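Local atomic coordinates of minor fimbrium subunit Mfa5 (Porphyromonas gingivalis ATCC 33277, PDB entry 6TO1), a protein that serves as an accessory subunit of the minor fimbriae, filamentous surface pili that mediate biofilm formation and adhesion to host cells and other oral bacteria. Residues A[121-126]-A[166-171]; A[484-489]-A[523-528]; A[533-538]-A[595-600]. All blocks are in the same frame, centred on the assembly; numbering follows the deposited sequence. Where two conformers were deposited one is given.

Contact 1. Residues A[121-126]-A[166-171]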
loop_
_atom_site.group_PDB
_atom_site.type_symbol
_atom_site.label_atom_id
_atom_site.label_comp_id
_atom_site.label_asym_id
_atom_site.label_seq_id
_atom_site.Cartn_x
_atom_site.Cartn_y
_atom_site.Cartn_z
ATOM N N ALA A 121 -0.990 -4.550 0.495
ATOM C CA ALA A 121 -2.253 -3.926 0.111
ATOM C C ALA A 121 -3.077 -3.634 1.346
ATOM O O ALA A 121 -2.893 -4.253 2.400
ATOM C CB ALA A 121 -3.057 -4.809 -0.858
ATOM N N VAL A 122 -3.991 -2.665 1.198
ATOM C CA VAL A 122 -4.945 -2.295 2.244
ATOM C C VAL A 122 -6.301 -2.081 1.603
ATOM O O VAL A 122 -6.448 -1.240 0.707
ATOM C CB VAL A 122 -4.545 -1.014 3.003
ATOM C CG1 VAL A 122 -5.745 -0.431 3.771
ATOM C CG2 VAL A 122 -3.369 -1.306 3.897
ATOM N N THR A 123 -7.297 -2.795 2.092
ATOM C CA THR A 123 -8.699 -2.495 1.804
ATOM C C THR A 123 -9.239 -1.626 2.939
ATOM O O THR A 123 -9.099 -1.969 4.116
ATOM C CB THR A 123 -9.495 -3.794 1.663
ATOM O OG1 THR A 123 -8.974 -4.545 0.551
ATOM C CG2 THR A 123 -10.948 -3.510 1.420
ATOM N N VAL A 124 -9.794 -0.480 2.592
ATOM C CA VAL A 124 -10.262 0.471 3.601
ATOM C C VAL A 124 -11.578 -0.055 4.174
ATOM O O VAL A 124 -12.510 -0.267 3.401
ATOM C CB VAL A 124 -10.426 1.866 2.987
ATOM C CG1 VAL A 124 -11.023 2.838 4.009
ATOM C CG2 VAL A 124 -9.090 2.390 2.461
ATOM N N PRO A 125 -11.706 -0.283 5.483
ATOM C CA PRO A 125 -12.986 -0.801 6.007
ATOM C C PRO A 125 -14.153 0.138 5.730
ATOM O O PRO A 125 -14.050 1.364 5.850
ATOM C CB PRO A 125 -12.734 -0.956 7.513
ATOM C CG PRO A 125 -11.220 -1.207 7.585
ATOM C CD PRO A 125 -10.660 -0.268 6.529
ATOM N N VAL A 126 -15.266 -0.454 5.331
ATOM C CA VAL A 126 -16.440 0.312 4.931
ATOM C C VAL A 126 -17.660 -0.434 5.437
ATOM O O VAL A 126 -17.768 -1.655 5.269
ATOM C CB VAL A 126 -16.507 0.517 3.406
ATOM C CG1 VAL A 126 -16.268 -0.816 2.661
ATOM C CG2 VAL A 126 -17.836 1.151 2.982
ATOM N N ALA A 166 -16.172 -14.097 3.176
ATOM C CA ALA A 166 -14.743 -13.870 3.026
ATOM C C ALA A 166 -14.421 -12.513 2.422
ATOM O O ALA A 166 -13.249 -12.235 2.144
ATOM C CB ALA A 166 -14.130 -14.974 2.158
ATOM N N THR A 167 -15.424 -11.666 2.191
ATOM C CA THR A 167 -15.142 -10.355 1.625
ATOM C C THR A 167 -14.372 -9.521 2.632
ATOM O O THR A 167 -14.826 -9.320 3.766
ATOM C CB THR A 167 -16.428 -9.631 1.229
ATOM O OG1 THR A 167 -17.198 -10.432 0.327
ATOM C CG2 THR A 167 -16.083 -8.291 0.545
ATOM N N GLU A 168 -13.217 -9.007 2.209
ATOM C CA GLU A 168 -12.421 -8.150 3.075
ATOM C C GLU A 168 -13.047 -6.758 3.184
ATOM O O GLU A 168 -13.438 -6.156 2.180
ATOM C CB GLU A 168 -10.996 -8.034 2.524
ATOM C CG GLU A 168 -9.934 -8.707 3.381
ATOM C CD GLU A 168 -8.550 -8.657 2.746
ATOM O OE1 GLU A 168 -7.949 -7.561 2.714
ATOM O OE2 GLU A 168 -8.068 -9.714 2.282
ATOM N N GLY A 169 -13.149 -6.260 4.410
ATOM C CA GLY A 169 -13.374 -4.856 4.652
ATOM C C GLY A 169 -14.811 -4.381 4.660
ATOM O O GLY A 169 -15.073 -3.311 5.218
ATOM N N VAL A 170 -15.741 -5.125 4.067
ATOM C CA VAL A 170 -17.096 -4.641 3.804
ATOM C C VAL A 170 -18.062 -5.358 4.736
ATOM O O VAL A 170 -17.986 -6.577 4.864
ATOM C CB VAL A 170 -17.509 -4.889 2.342
ATOM C CG1 VAL A 170 -18.973 -4.407 2.103
ATOM C CG2 VAL A 170 -16.546 -4.233 1.385
ATOM N N ARG A 171 -18.982 -4.606 5.377
ATOM C CA ARG A 171 -20.147 -5.197 6.021
ATOM C C ARG A 171 -21.414 -4.452 5.592
ATOM O O ARG A 171 -21.372 -3.259 5.274
ATOM C CB ARG A 171 -20.069 -5.171 7.564
ATOM C CG ARG A 171 -18.880 -5.919 8.160
ATOM C CD ARG A 171 -18.915 -5.896 9.684
ATOM N NE ARG A 171 -19.032 -4.539 10.216
ATOM C CZ ARG A 171 -19.332 -4.272 11.484
ATOM N NH1 ARG A 171 -19.523 -5.263 12.340
ATOM N NH2 ARG A 171 -19.454 -3.026 11.897
HETATM O O HOH W 1 -6.757 -4.876 3.973
#
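Val126 and the pair Gly169 and Arg171 are joined by two backbone hydrogen bonds. Val126 N donates to Gly169 O at 2.9 Å, and Val126 O in turn accepts from Arg171 N at 3.2 Å. Two CA-H...O contacts reinforce this pairing: Pro125 CA lies 3.4 Å from Gly169 O, and Val170 CA is equally close to Val126 O. Proline has no N-H, so Pro125 offers Gly169 only carbon-bound hydrogens.

Val126 pairs with Val170 in a parallel beta bridge, where strands 126-133 and 170-177 begin side by side in the mixed sheet of the von Willebrand factor A domain. Lying outside that bridge, Gly169 has a positive phi of 86°, which glycine adopts easily, and Thr123 CG2 lies close over Gly169 CA, at 4.3 Å.

Apolar contact comes from the two valines, whose side chains point the same way, with Val126 CG1 3.7 Å from Val170 CG2. Val126 CG1 sits between its own backbone N and carbonyl carbon (chi1 48°), an uncommon choice for valine.

A water-mediated link and a methyl contact join Thr123 to Glu168. The water accepts from Thr123 N at 2.9 Å and donates to Glu168 OE1 in one of the two conformers of that side chain, while Thr123 CG2 rests 3.7 Å from Glu168 O. Arg171 sends its guanidinium elsewhere, into a salt bridge with Asp127.

Contact 2. Residues A[484-489]-A[523-528]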
loop_
_atom_site.group_PDB
_atom_site.type_symbol
_atom_site.label_atom_id
_atom_site.label_comp_id
_atom_site.label_asym_id
_atom_site.label_seq_id
_atom_site.Cartn_x
_atom_site.Cartn_y
_atom_site.Cartn_z
ATOM N N PRO A 484 36.759 -8.692 9.791
ATOM C CA PRO A 484 35.936 -9.622 10.571
ATOM C C PRO A 484 34.898 -10.334 9.715
ATOM O O PRO A 484 34.427 -9.821 8.701
ATOM C CB PRO A 484 35.256 -8.714 11.604
ATOM C CG PRO A 484 35.111 -7.403 10.885
ATOM C CD PRO A 484 36.369 -7.283 10.007
ATOM N N VAL A 485 34.530 -11.519 10.144
ATOM C CA VAL A 485 33.467 -12.258 9.483
ATOM C C VAL A 485 32.143 -11.937 10.167
ATOM O O VAL A 485 32.106 -11.440 11.291
ATOM C CB VAL A 485 33.723 -13.774 9.489
ATOM C CG1 VAL A 485 34.959 -14.104 8.652
ATOM C CG2 VAL A 485 33.875 -14.297 10.895
ATOM N N ASN A 486 31.050 -12.243 9.488
ATOM C CA ASN A 486 29.705 -12.065 10.037
ATOM C C ASN A 486 29.190 -13.422 10.496
ATOM O O ASN A 486 28.855 -14.284 9.677
ATOM C CB ASN A 486 28.762 -11.444 9.013
ATOM C CG ASN A 486 27.361 -11.217 9.575
ATOM O OD1 ASN A 486 26.876 -11.999 10.403
ATOM N ND2 ASN A 486 26.692 -10.154 9.107
ATOM N N THR A 487 29.101 -13.596 11.805
ATOM C CA THR A 487 28.662 -14.847 12.402
ATOM C C THR A 487 27.205 -14.826 12.837
ATOM O O THR A 487 26.733 -15.807 13.416
ATOM C CB THR A 487 29.539 -15.164 13.621
ATOM O OG1 THR A 487 29.385 -14.124 14.596
ATOM C CG2 THR A 487 31.004 -15.224 13.215
ATOM N N THR A 488 26.486 -13.746 12.573
ATOM C CA THR A 488 25.095 -13.612 13.000
ATOM C C THR A 488 24.079 -13.763 11.884
ATOM O O THR A 488 23.035 -14.396 12.073
ATOM C CB THR A 488 24.902 -12.248 13.670
ATOM O OG1 THR A 488 25.181 -11.196 12.743
ATOM C CG2 THR A 488 25.824 -12.130 14.845
ATOM N N SER A 489 24.334 -13.208 10.713
ATOM C CA SER A 489 23.359 -13.331 9.642
ATOM C C SER A 489 23.211 -14.770 9.174
ATOM O O SER A 489 24.179 -15.521 9.086
ATOM C CB SER A 489 23.774 -12.471 8.453
ATOM O OG SER A 489 22.847 -12.669 7.408
ATOM N N ARG A 523 21.701 -8.915 5.859
ATOM C CA ARG A 523 23.136 -8.764 5.612
ATOM C C ARG A 523 23.687 -9.984 4.888
ATOM O O ARG A 523 23.962 -11.012 5.531
ATOM C CB ARG A 523 23.865 -8.557 6.940
ATOM C CG ARG A 523 23.532 -7.238 7.658
ATOM C CD ARG A 523 24.565 -6.162 7.367
ATOM N NE ARG A 523 25.852 -6.452 8.016
ATOM C CZ ARG A 523 26.123 -6.193 9.291
ATOM N NH1 ARG A 523 25.210 -5.624 10.059
ATOM N NH2 ARG A 523 27.303 -6.505 9.803
ATOM N N PRO A 524 23.890 -9.913 3.569
ATOM C CA PRO A 524 24.501 -11.038 2.858
ATOM C C PRO A 524 25.936 -11.293 3.306
ATOM O O PRO A 524 26.684 -10.373 3.668
ATOM C CB PRO A 524 24.450 -10.602 1.384
ATOM C CG PRO A 524 23.416 -9.498 1.322
ATOM C CD PRO A 524 23.557 -8.804 2.652
ATOM N N THR A 525 26.331 -12.555 3.252
ATOM C CA THR A 525 27.697 -12.925 3.606
ATOM C C THR A 525 28.250 -13.849 2.538
ATOM O O THR A 525 27.533 -14.715 2.039
ATOM C CB THR A 525 27.771 -13.617 4.977
ATOM O OG1 THR A 525 26.983 -14.813 4.980
ATOM C CG2 THR A 525 27.289 -12.711 6.072
ATOM N N VAL A 526 29.542 -13.688 2.212
ATOM C CA VAL A 526 30.119 -14.392 1.078
ATOM C C VAL A 526 31.534 -14.846 1.433
ATOM O O VAL A 526 32.245 -14.200 2.215
ATOM C CB VAL A 526 30.161 -13.546 -0.218
ATOM C CG1 VAL A 526 28.759 -13.102 -0.632
ATOM C CG2 VAL A 526 31.044 -12.359 -0.059
ATOM N N LYS A 527 31.921 -15.969 0.846
ATOM C CA LYS A 527 33.311 -16.443 0.845
ATOM C C LYS A 527 33.838 -16.470 -0.585
ATOM O O LYS A 527 33.131 -16.869 -1.518
ATOM C CB LYS A 527 33.403 -17.832 1.486
ATOM C CG LYS A 527 32.999 -17.849 2.949
ATOM C CD LYS A 527 32.910 -19.272 3.534
ATOM C CE LYS A 527 32.367 -19.211 4.964
ATOM N NZ LYS A 527 32.157 -20.539 5.576
ATOM N N LEU A 528 35.079 -16.014 -0.753
ATOM C CA LEU A 528 35.698 -15.992 -2.070
ATOM C C LEU A 528 35.812 -17.411 -2.623
ATOM O O LEU A 528 36.020 -18.374 -1.882
ATOM C CB LEU A 528 37.089 -15.356 -1.987
ATOM C CG LEU A 528 37.147 -13.848 -2.149
ATOM C CD1 LEU A 528 36.342 -13.217 -1.028
ATOM C CD2 LEU A 528 38.575 -13.392 -2.078
HETATM O O HOH W 2 20.839 -10.800 7.829
HETATM O O HOH W 3 24.796 -15.366 6.121
#
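Asn486 reaches across to Thr525 and Arg523, and its apolar base and its amide meet different partners. CB begins the contact, 3.5 Å from Thr525 CG2. Asn486 CG, anti to the backbone N (chi1 -179°), is 3.8 Å from Thr525 CG2, and the two side chains cross at about a right angle. Threonine suits this place because its methyl packs against the asparagine while its hydroxyl, OG1, bonds to Asp494 O.

At the tip the amide divides its work. OD1 turns back on its own chain and accepts three bonds, from Thr488 N, Thr488 OG1 and Ser489 N, the last at 2.8 Å and 172°. The Thr488 N bond closes an Asx turn, a role for which the short asparagine amide is well suited. Asn486 ND2 lies over one face of the guanidinium, 3.8 Å from Arg523 NH2, with the two planes 64° apart. This is no bond between donors: Asp499 takes a hydrogen bond from ND2 through OD1 and a salt bridge from Arg523 NH2 through OD2.

Ser489, whose N-H the Asx motif holds, donates through OG to Arg523 O at 2.7 Å, and a water links the same OG to Arg523 N.

A charged guanidinium and the positive end of an amide can lie close together, probably because Asp499 serves both, where the loop 484-489 meets the residues leading into strand 525-526.

Contact 3. Residues A[533-538]-A[595-600]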
loop_
_atom_site.group_PDB
_atom_site.type_symbol
_atom_site.label_atom_id
_atom_site.label_comp_id
_atom_site.label_asym_id
_atom_site.label_seq_id
_atom_site.Cartn_x
_atom_site.Cartn_y
_atom_site.Cartn_z
ATOM N N ILE A 533 48.163 -16.610 -6.873
ATOM C CA ILE A 533 49.521 -16.686 -6.352
ATOM C C ILE A 533 50.402 -15.896 -7.298
ATOM O O ILE A 533 50.495 -16.223 -8.487
ATOM C CB ILE A 533 50.007 -18.138 -6.194
ATOM C CG1 ILE A 533 49.242 -18.774 -5.036
ATOM C CG2 ILE A 533 51.525 -18.192 -5.935
ATOM C CD1 ILE A 533 49.409 -20.284 -4.859
ATOM N N LYS A 534 50.966 -14.809 -6.795
ATOM C CA LYS A 534 51.845 -13.960 -7.562
ATOM C C LYS A 534 53.280 -14.421 -7.311
ATOM O O LYS A 534 53.634 -14.774 -6.182
ATOM C CB LYS A 534 51.689 -12.509 -7.143
ATOM C CG LYS A 534 50.289 -11.967 -7.360
ATOM C CD LYS A 534 50.257 -10.474 -7.133
ATOM C CE LYS A 534 49.431 -10.098 -5.906
ATOM N NZ LYS A 534 49.187 -8.610 -5.872
ATOM N N ARG A 535 54.079 -14.439 -8.373
ATOM C CA ARG A 535 55.508 -14.737 -8.293
ATOM C C ARG A 535 56.282 -13.464 -8.602
ATOM O O ARG A 535 56.039 -12.816 -9.627
ATOM C CB ARG A 535 55.860 -15.856 -9.274
ATOM C CG ARG A 535 55.150 -17.156 -8.935
ATOM C CD ARG A 535 55.635 -18.313 -9.823
ATOM N NE ARG A 535 55.058 -18.220 -11.161
ATOM C CZ ARG A 535 55.015 -19.218 -12.033
ATOM N NH1 ARG A 535 55.554 -20.396 -11.733
ATOM N NH2 ARG A 535 54.429 -19.040 -13.206
ATOM N N HIS A 536 57.170 -13.080 -7.690
ATOM C CA HIS A 536 57.989 -11.890 -7.841
ATOM C C HIS A 536 59.451 -12.314 -7.974
ATOM O O HIS A 536 59.860 -13.334 -7.417
ATOM C CB HIS A 536 57.862 -10.957 -6.643
ATOM C CG HIS A 536 56.449 -10.646 -6.258
ATOM N ND1 HIS A 536 55.792 -9.513 -6.696
ATOM C CD2 HIS A 536 55.577 -11.309 -5.460
ATOM C CE1 HIS A 536 54.571 -9.491 -6.181
ATOM N NE2 HIS A 536 54.409 -10.577 -5.440
ATOM N N TYR A 537 60.219 -11.517 -8.707
ATOM C CA TYR A 537 61.604 -11.837 -9.070
ATOM C C TYR A 537 62.473 -10.643 -8.697
ATOM O O TYR A 537 62.489 -9.626 -9.398
ATOM C CB TYR A 537 61.684 -12.170 -10.554
ATOM C CG TYR A 537 60.728 -13.275 -10.948
ATOM C CD1 TYR A 537 61.096 -14.598 -10.842
ATOM C CD2 TYR A 537 59.402 -12.989 -11.356
ATOM C CE1 TYR A 537 60.243 -15.602 -11.145
ATOM C CE2 TYR A 537 58.537 -14.005 -11.693
ATOM C CZ TYR A 537 58.960 -15.312 -11.584
ATOM O OH TYR A 537 58.141 -16.376 -11.883
ATOM N N VAL A 538 63.186 -10.765 -7.579
ATOM C CA VAL A 538 63.824 -9.616 -6.959
ATOM C C VAL A 538 65.306 -9.852 -6.695
ATOM O O VAL A 538 65.787 -10.982 -6.613
ATOM C CB VAL A 538 63.108 -9.225 -5.636
ATOM C CG1 VAL A 538 61.634 -8.836 -5.923
ATOM C CG2 VAL A 538 63.181 -10.338 -4.628
ATOM N N SER A 595 52.876 -25.884 -4.466
ATOM C CA SER A 595 54.321 -25.965 -4.699
ATOM C C SER A 595 54.662 -25.078 -5.887
ATOM O O SER A 595 54.342 -25.399 -7.040
ATOM C CB SER A 595 54.746 -27.418 -4.922
ATOM O OG SER A 595 56.135 -27.498 -5.211
ATOM N N VAL A 596 55.269 -23.934 -5.610
ATOM C CA VAL A 596 55.375 -22.864 -6.595
ATOM C C VAL A 596 56.831 -22.741 -7.029
ATOM O O VAL A 596 57.691 -22.431 -6.192
ATOM C CB VAL A 596 54.862 -21.525 -6.045
ATOM C CG1 VAL A 596 54.998 -20.470 -7.086
ATOM C CG2 VAL A 596 53.416 -21.717 -5.604
ATOM N N PRO A 597 57.140 -22.934 -8.309
ATOM C CA PRO A 597 58.505 -22.713 -8.779
ATOM C C PRO A 597 58.618 -21.376 -9.486
ATOM O O PRO A 597 57.626 -20.847 -10.008
ATOM C CB PRO A 597 58.708 -23.878 -9.758
ATOM C CG PRO A 597 57.364 -23.912 -10.478
ATOM C CD PRO A 597 56.305 -23.456 -9.413
ATOM N N PRO A 598 59.817 -20.805 -9.562
ATOM C CA PRO A 598 60.006 -19.640 -10.435
ATOM C C PRO A 598 59.876 -20.051 -11.900
ATOM O O PRO A 598 60.145 -21.196 -12.276
ATOM C CB PRO A 598 61.428 -19.168 -10.104
ATOM C CG PRO A 598 62.136 -20.420 -9.670
ATOM C CD PRO A 598 61.093 -21.332 -9.021
ATOM N N THR A 599 59.437 -19.116 -12.735
ATOM C CA THR A 599 59.367 -19.428 -14.159
ATOM C C THR A 599 60.753 -19.685 -14.736
ATOM O O THR A 599 60.894 -20.462 -15.681
ATOM C CB THR A 599 58.675 -18.317 -14.933
ATOM O OG1 THR A 599 59.318 -17.064 -14.700
ATOM C CG2 THR A 599 57.245 -18.231 -14.481
ATOM N N ASN A 600 61.782 -19.051 -14.191
ATOM C CA ASN A 600 63.134 -19.310 -14.667
ATOM C C ASN A 600 64.111 -19.139 -13.521
ATOM O O ASN A 600 63.842 -18.430 -12.559
ATOM C CB ASN A 600 63.546 -18.386 -15.809
ATOM C CG ASN A 600 63.085 -16.978 -15.612
ATOM O OD1 ASN A 600 62.037 -16.729 -15.018
ATOM N ND2 ASN A 600 63.849 -16.039 -16.123
#
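Val596 meets two side chains of strand 530-539 with its two methyls. CG2 comes tip to tip with Ile533 CG2 at 4.0 Å, and CG1 packs 3.5 Å from Arg535 CD, so a small branched residue covers both an aliphatic neighbour and the apolar stem of an arginine.

Pro597 follows, and its carbonyl does the work. Arg535 NH1 donates to Pro597 O at 2.7 Å with an N-H...O angle of 144°; the donor lies nearly in line with the C=O bond, while the oxygen is 21° out of the guanidinium plane. A bend at chi3 (-76°) turns Arg535 NE off the line of the chain, and NE makes a salt bridge with Asp567.

Next, Pro598 brings CB to the edge of the Tyr537 ring, 3.9 Å from CE1, the two side chains crossing at about a right angle. Its rigid ring also packs on Phe639 and Tyr641 of strand 634-643.

Thr599 touches both polar side chains. Its backbone N donates to Tyr537 OH at 3.1 Å, and its CG2 lies over one face of the Arg535 guanidinium, offset toward the rim and 3.2 Å from NH2. Asp567 also binds Tyr537 OH, so its carboxylate unites the tyrosine and the arginine. Asn600 then receives the Thr599 hydroxyl, OG1 donating to OD1 at 2.8 Å.

Alternate residues Ile533, Arg535 and Tyr537 all point toward 595-600, as befits one face of a beta strand. Side chains and backbone groups of 595-600 both meet that face, and with Ile533 also touching Ile626 and Ile628, the mixed sheet packs against the antiparallel pair 592-596 and 624-628, sheet against sheet.

The three contacts follow one another along an elongated chain, each closing before the next opens. Contact 1 sits where the chain from strand 110-119 enters the central sheet of the von Willebrand factor A domain, which also carries the magnesium site of Ser135, Ser137 and Thr207; strand 126-133, which starts in contact 1, runs on toward the two serines. Contact 2 lies about 43 Å away between centres. Contact 3 is farther still, its centre about 72 Å from that of contact 1. Contacts 2 and 3 are closer neighbours, with centres about 32 Å and nearest atoms about 11 Å apart, and strand 525-526 of contact 2 is followed directly in the chain by strand 530-539 of contact 3.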